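Monooxygenase (Agrobacterium tumefaciens, PDB 2I7G) probably catalyses a flavin-dependent monooxygenation, as a member of the luciferase-like family, on a substrate not yet established. Local coordinates at residues A220-R228 with G301-G309. Sequence-based numbering, arbitrary orientation. Where two conformers were deposited one is given.
Sequences AIIGGEYRR and GPEGNLFLG. With SO4 (sulfate ion), chain F.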
ATOM      1  N   ALA B 220      -8.714  21.396  11.092  1.00 25.45           N
ATOM      2  CA  ALA B 220      -9.629  20.622  11.971  1.00 26.35           C
ATOM      3  C   ALA B 220     -10.431  21.569  12.888  1.00 27.47           C
ATOM      4  O   ALA B 220      -9.855  22.397  13.608  1.00 27.68           O
ATOM      5  CB  ALA B 220      -8.840  19.592  12.783  1.00 28.00           C
ATOM      6  N   ILE B 221     -11.762  21.486  12.825  1.00 26.64           N
ATOM      7  CA  ILE B 221     -12.639  22.348  13.645  1.00 28.59           C
ATOM      8  C   ILE B 221     -13.066  21.543  14.867  1.00 30.85           C
ATOM      9  O   ILE B 221     -13.963  20.693  14.792  1.00 31.96           O
ATOM     10  CB  ILE B 221     -13.910  22.831  12.887  1.00 28.41           C
ATOM     11  CG1 ILE B 221     -13.560  23.493  11.535  1.00 28.91           C
ATOM     12  CG2 ILE B 221     -14.803  23.760  13.803  1.00 27.56           C
ATOM     13  CD1 ILE B 221     -12.591  24.647  11.637  1.00 29.46           C
ATOM     14  N   ILE B 222     -12.376  21.755  15.979  1.00 31.62           N
ATOM     15  CA  ILE B 222     -12.634  20.944  17.166  1.00 33.94           C
ATOM     16  C   ILE B 222     -12.944  21.872  18.341  1.00 34.14           C
ATOM     17  O   ILE B 222     -12.100  22.677  18.737  1.00 35.80           O
ATOM     18  CB  ILE B 222     -11.445  19.963  17.436  1.00 34.11           C
ATOM     19  CG1 ILE B 222     -11.350  18.979  16.231  1.00 35.21           C
ATOM     20  CG2 ILE B 222     -11.570  19.288  18.821  1.00 34.80           C
ATOM     21  CD1 ILE B 222     -10.602  17.674  16.435  1.00 36.13           C
ATOM     22  N   GLY B 223     -14.161  21.795  18.856  1.00 34.10           N
ATOM     23  CA  GLY B 223     -14.525  22.567  20.059  1.00 33.61           C
ATOM     24  C   GLY B 223     -14.963  24.009  19.823  1.00 33.72           C
ATOM     25  O   GLY B 223     -14.357  24.748  19.030  1.00 33.82           O
ATOM     26  N   GLY B 224     -16.015  24.405  20.524  1.00 32.53           N
ATOM     27  CA  GLY B 224     -16.517  25.770  20.474  1.00 31.25           C
ATOM     28  C   GLY B 224     -17.249  26.061  19.183  1.00 30.17           C
ATOM     29  O   GLY B 224     -17.669  25.149  18.457  1.00 30.63           O
ATOM     30  N   GLU B 225     -17.451  27.339  18.923  1.00 28.13           N
ATOM     31  CA  GLU B 225     -18.151  27.758  17.719  1.00 26.95           C
ATOM     32  C   GLU B 225     -17.190  27.769  16.565  1.00 26.04           C
ATOM     33  O   GLU B 225     -16.051  28.214  16.707  1.00 25.97           O
ATOM     34  CB  GLU B 225     -18.798  29.128  17.930  1.00 25.78           C
ATOM     35  CG  GLU B 225     -19.856  29.078  19.035  1.00 29.44           C
ATOM     36  CD  GLU B 225     -20.724  30.323  19.090  1.00 30.96           C
ATOM     37  OE1 GLU B 225     -20.428  31.324  18.394  1.00 32.71           O
ATOM     38  OE2 GLU B 225     -21.731  30.283  19.815  1.00 30.73           O
ATOM     39  N   TYR B 226     -17.627  27.244  15.429  1.00 25.12           N
ATOM     40  CA  TYR B 226     -16.737  27.161  14.278  1.00 24.27           C
ATOM     41  C   TYR B 226     -16.188  28.537  13.878  1.00 23.37           C
ATOM     42  O   TYR B 226     -15.050  28.617  13.429  1.00 23.94           O
ATOM     43  CB  TYR B 226     -17.362  26.412  13.084  1.00 23.94           C
ATOM     44  CG  TYR B 226     -18.512  27.100  12.386  1.00 24.09           C
ATOM     45  CD1 TYR B 226     -19.824  26.654  12.548  1.00 24.20           C
ATOM     46  CD2 TYR B 226     -18.282  28.110  11.466  1.00 25.16           C
ATOM     47  CE1 TYR B 226     -20.903  27.262  11.865  1.00 26.76           C
ATOM     48  CE2 TYR B 226     -19.348  28.731  10.771  1.00 25.44           C
ATOM     49  CZ  TYR B 226     -20.636  28.301  10.971  1.00 26.93           C
ATOM     50  OH  TYR B 226     -21.647  28.910  10.290  1.00 26.69           O
ATOM     51  N   ARG B 227     -17.004  29.581  14.075  0.50 23.65           N
ATOM     52  CA  ARG B 227     -16.644  30.968  13.743  0.50 23.81           C
ATOM     53  C   ARG B 227     -15.294  31.379  14.295  0.50 23.81           C
ATOM     54  O   ARG B 227     -14.569  32.173  13.677  0.50 23.63           O
ATOM     55  CB  ARG B 227     -17.682  31.952  14.315  0.50 24.33           C
ATOM     56  CG  ARG B 227     -18.907  32.078  13.497  0.50 26.37           C
ATOM     57  CD  ARG B 227     -19.754  33.219  14.015  0.50 24.95           C
ATOM     58  NE  ARG B 227     -20.469  32.918  15.262  0.50 26.86           N
ATOM     59  CZ  ARG B 227     -21.409  33.715  15.776  0.50 27.01           C
ATOM     60  NH1 ARG B 227     -21.723  34.846  15.157  0.50 28.36           N
ATOM     61  NH2 ARG B 227     -22.027  33.392  16.901  0.50 24.76           N
ATOM     62  N   ARG B 228     -14.971  30.869  15.479  1.00 23.32           N
ATOM     63  CA  ARG B 228     -13.761  31.294  16.191  1.00 24.71           C
ATOM     64  C   ARG B 228     -12.472  30.947  15.428  1.00 23.71           C
ATOM     65  O   ARG B 228     -11.412  31.548  15.658  1.00 23.35           O
ATOM     66  CB  ARG B 228     -13.728  30.747  17.608  1.00 25.06           C
ATOM     67  CG  ARG B 228     -13.297  29.361  17.726  1.00 30.15           C
ATOM     68  CD  ARG B 228     -13.234  28.972  19.192  1.00 40.33           C
ATOM     69  NE  ARG B 228     -12.881  27.558  19.332  1.00 45.44           N
ATOM     70  CZ  ARG B 228     -11.641  27.111  19.510  1.00 48.22           C
ATOM     71  NH1 ARG B 228     -10.621  27.972  19.559  1.00 49.25           N
ATOM     72  NH2 ARG B 228     -11.418  25.801  19.626  1.00 47.59           N
ATOM     73  N   GLY B 301     -25.694  22.766  17.608  1.00 24.22           N
ATOM     74  CA  GLY B 301     -26.517  23.935  17.227  1.00 24.92           C
ATOM     75  C   GLY B 301     -25.909  24.675  16.026  1.00 25.38           C
ATOM     76  O   GLY B 301     -24.826  24.317  15.553  1.00 25.03           O
ATOM     77  N   PRO B 302     -26.600  25.720  15.526  1.00 25.84           N
ATOM     78  CA  PRO B 302     -26.182  26.428  14.300  1.00 26.03           C
ATOM     79  C   PRO B 302     -24.729  26.923  14.296  1.00 25.83           C
ATOM     80  O   PRO B 302     -24.041  26.788  13.275  1.00 26.26           O
ATOM     81  CB  PRO B 302     -27.176  27.599  14.195  1.00 26.13           C
ATOM     82  CG  PRO B 302     -28.422  27.086  14.908  1.00 28.89           C
ATOM     83  CD  PRO B 302     -27.875  26.237  16.068  1.00 26.48           C
ATOM     84  N   GLU B 303     -24.252  27.413  15.436  1.00 25.04           N
ATOM     85  CA  GLU B 303     -22.876  27.937  15.516  1.00 25.83           C
ATOM     86  C   GLU B 303     -21.818  26.906  15.941  1.00 25.14           C
ATOM     87  O   GLU B 303     -20.634  27.205  15.909  1.00 24.40           O
ATOM     88  CB  GLU B 303     -22.822  29.131  16.464  1.00 26.11           C
ATOM     89  CG  GLU B 303     -23.760  30.288  16.049  1.00 29.19           C
ATOM     90  CD  GLU B 303     -23.456  30.850  14.643  1.00 31.65           C
ATOM     91  OE1 GLU B 303     -22.327  30.659  14.113  1.00 34.44           O
ATOM     92  OE2 GLU B 303     -24.358  31.488  14.066  1.00 33.27           O
ATOM     93  N   GLY B 304     -22.243  25.709  16.346  1.00 25.48           N
ATOM     94  CA  GLY B 304     -21.333  24.767  16.956  1.00 24.74           C
ATOM     95  C   GLY B 304     -20.475  24.012  15.950  1.00 25.15           C
ATOM     96  O   GLY B 304     -20.755  23.999  14.762  1.00 25.43           O
ATOM     97  N   ASN B 305     -19.493  23.291  16.452  1.00 23.95           N
ATOM     98  CA  ASN B 305     -18.537  22.626  15.573  1.00 24.71           C
ATOM     99  C   ASN B 305     -19.012  21.277  14.980  1.00 23.94           C
ATOM    100  O   ASN B 305     -18.380  20.742  14.048  1.00 24.15           O
ATOM    101  CB  ASN B 305     -17.220  22.435  16.320  1.00 25.77           C
ATOM    102  CG  ASN B 305     -17.404  21.589  17.538  1.00 28.20           C
ATOM    103  OD1 ASN B 305     -17.419  20.401  17.445  1.00 30.21           O
ATOM    104  ND2 ASN B 305     -17.622  22.230  18.699  1.00 32.77           N
ATOM    105  N   LEU B 306     -20.125  20.734  15.479  1.00 23.94           N
ATOM    106  CA  LEU B 306     -20.634  19.443  14.960  1.00 23.24           C
ATOM    107  C   LEU B 306     -21.665  19.689  13.855  1.00 24.40           C
ATOM    108  O   LEU B 306     -22.672  20.391  14.083  1.00 24.35           O
ATOM    109  CB  LEU B 306     -21.278  18.618  16.075  1.00 24.92           C
ATOM    110  CG  LEU B 306     -20.317  18.130  17.181  1.00 25.89           C
ATOM    111  CD1 LEU B 306     -21.099  17.269  18.210  1.00 25.81           C
ATOM    112  CD2 LEU B 306     -19.166  17.311  16.545  1.00 25.39           C
ATOM    113  N   PHE B 307     -21.391  19.144  12.659  1.00 23.41           N
ATOM    114  CA  PHE B 307     -22.243  19.337  11.470  1.00 22.96           C
ATOM    115  C   PHE B 307     -23.202  18.145  11.439  1.00 23.80           C
ATOM    116  O   PHE B 307     -22.893  17.066  10.887  1.00 22.15           O
ATOM    117  CB  PHE B 307     -21.363  19.452  10.215  1.00 23.71           C
ATOM    118  CG  PHE B 307     -20.756  20.811  10.069  1.00 23.81           C
ATOM    119  CD1 PHE B 307     -21.112  21.651   9.025  1.00 25.01           C
ATOM    120  CD2 PHE B 307     -19.806  21.246  11.012  1.00 22.10           C
ATOM    121  CE1 PHE B 307     -20.547  22.903   8.923  1.00 24.45           C
ATOM    122  CE2 PHE B 307     -19.237  22.518  10.931  1.00 23.73           C
ATOM    123  CZ  PHE B 307     -19.616  23.345   9.888  1.00 23.76           C
ATOM    124  N   LEU B 308     -24.354  18.333  12.083  1.00 23.51           N
ATOM    125  CA  LEU B 308     -25.200  17.171  12.413  1.00 23.46           C
ATOM    126  C   LEU B 308     -26.705  17.467  12.282  1.00 23.92           C
ATOM    127  O   LEU B 308     -27.204  18.473  12.819  1.00 23.18           O
ATOM    128  CB  LEU B 308     -24.908  16.736  13.829  1.00 24.61           C
ATOM    129  CG  LEU B 308     -25.576  15.449  14.288  1.00 25.72           C
ATOM    130  CD1 LEU B 308     -24.655  14.699  15.204  1.00 30.32           C
ATOM    131  CD2 LEU B 308     -26.937  15.745  14.989  1.00 24.69           C
ATOM    132  N   GLY B 309     -27.426  16.561  11.624  1.00 21.77           N
ATOM    133  CA  GLY B 309     -28.882  16.719  11.523  1.00 22.36           C
ATOM    134  C   GLY B 309     -29.448  16.126  10.263  1.00 22.64           C
ATOM    135  O   GLY B 309     -28.776  15.349   9.551  1.00 22.50           O
TER
HETATM  136  S   SO4 F 703     -17.665  21.744  21.980  0.70 26.41           S
HETATM  137  O1  SO4 F 703     -16.276  21.401  21.734  0.70 41.54           O
HETATM  138  O2  SO4 F 703     -18.041  22.777  21.044  0.70 41.01           O
HETATM  139  O3  SO4 F 703     -18.503  20.585  21.785  0.70 41.19           O
HETATM  140  O4  SO4 F 703     -17.816  22.285  23.322  0.70 41.52           O
HETATM  141  O   HOH W   1     -16.157  19.111  14.306  1.00 21.11           O
HETATM  142  O   HOH W   2     -19.408  23.768  19.594  1.00 48.46           O
HETATM  143  O   HOH W   3     -24.228  28.197  10.930  1.00 27.09           O
HETATM  144  O   HOH W   4     -21.895  31.087  11.752  1.00 49.92           O
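Asn-305 ND2 gives a nearly straight hydrogen bond of 2.9 Å to the backbone oxygen of Gly-224, lying in the carbonyl plane on a lone pair, with the acceptor also in the plane of the amide. The Asn-305 CG sits between its backbone N and carbonyl carbon (chi1 61°), which turns the amide across to the glycines, while OD1 on its other branch is held by Arg-286. Ile-221 CG2 touches Asn-305 CB at 3.7 Å, and one water joins the carbonyls of these two residues. Gly-224 N donates to a sulfate, probably from the crystallisation liquor, that Trp-288 also binds.

Farther along, Tyr-226 N gives Glu-303 O a hydrogen bond of 3.0 Å, nearly in line with that C=O. The tyrosine ring brings its edge to Gly-304 O, with CD1 3.6 Å away, and meets the Phe-307 ring obliquely; helix 311-325 packs against it, and a water links its OH to Pro-302 O. At the exposed side, in one of two conformers, Arg-227 makes two salt bridges, doubtful beyond that conformer: the Glu-303 carboxylate lies off-centre over one guanidinium face, tilted by 31° and held by charge alone (OE1 to NE 3.1 Å), whereas Arg-227 NH2 meets Glu-225 OE1 at 3.0 Å. The contact joins the loop after strand 217-220 to the turn leading into strand 307-309, a loop-to-loop packing at the C-terminal end of strand 217-220 in the TIM barrel.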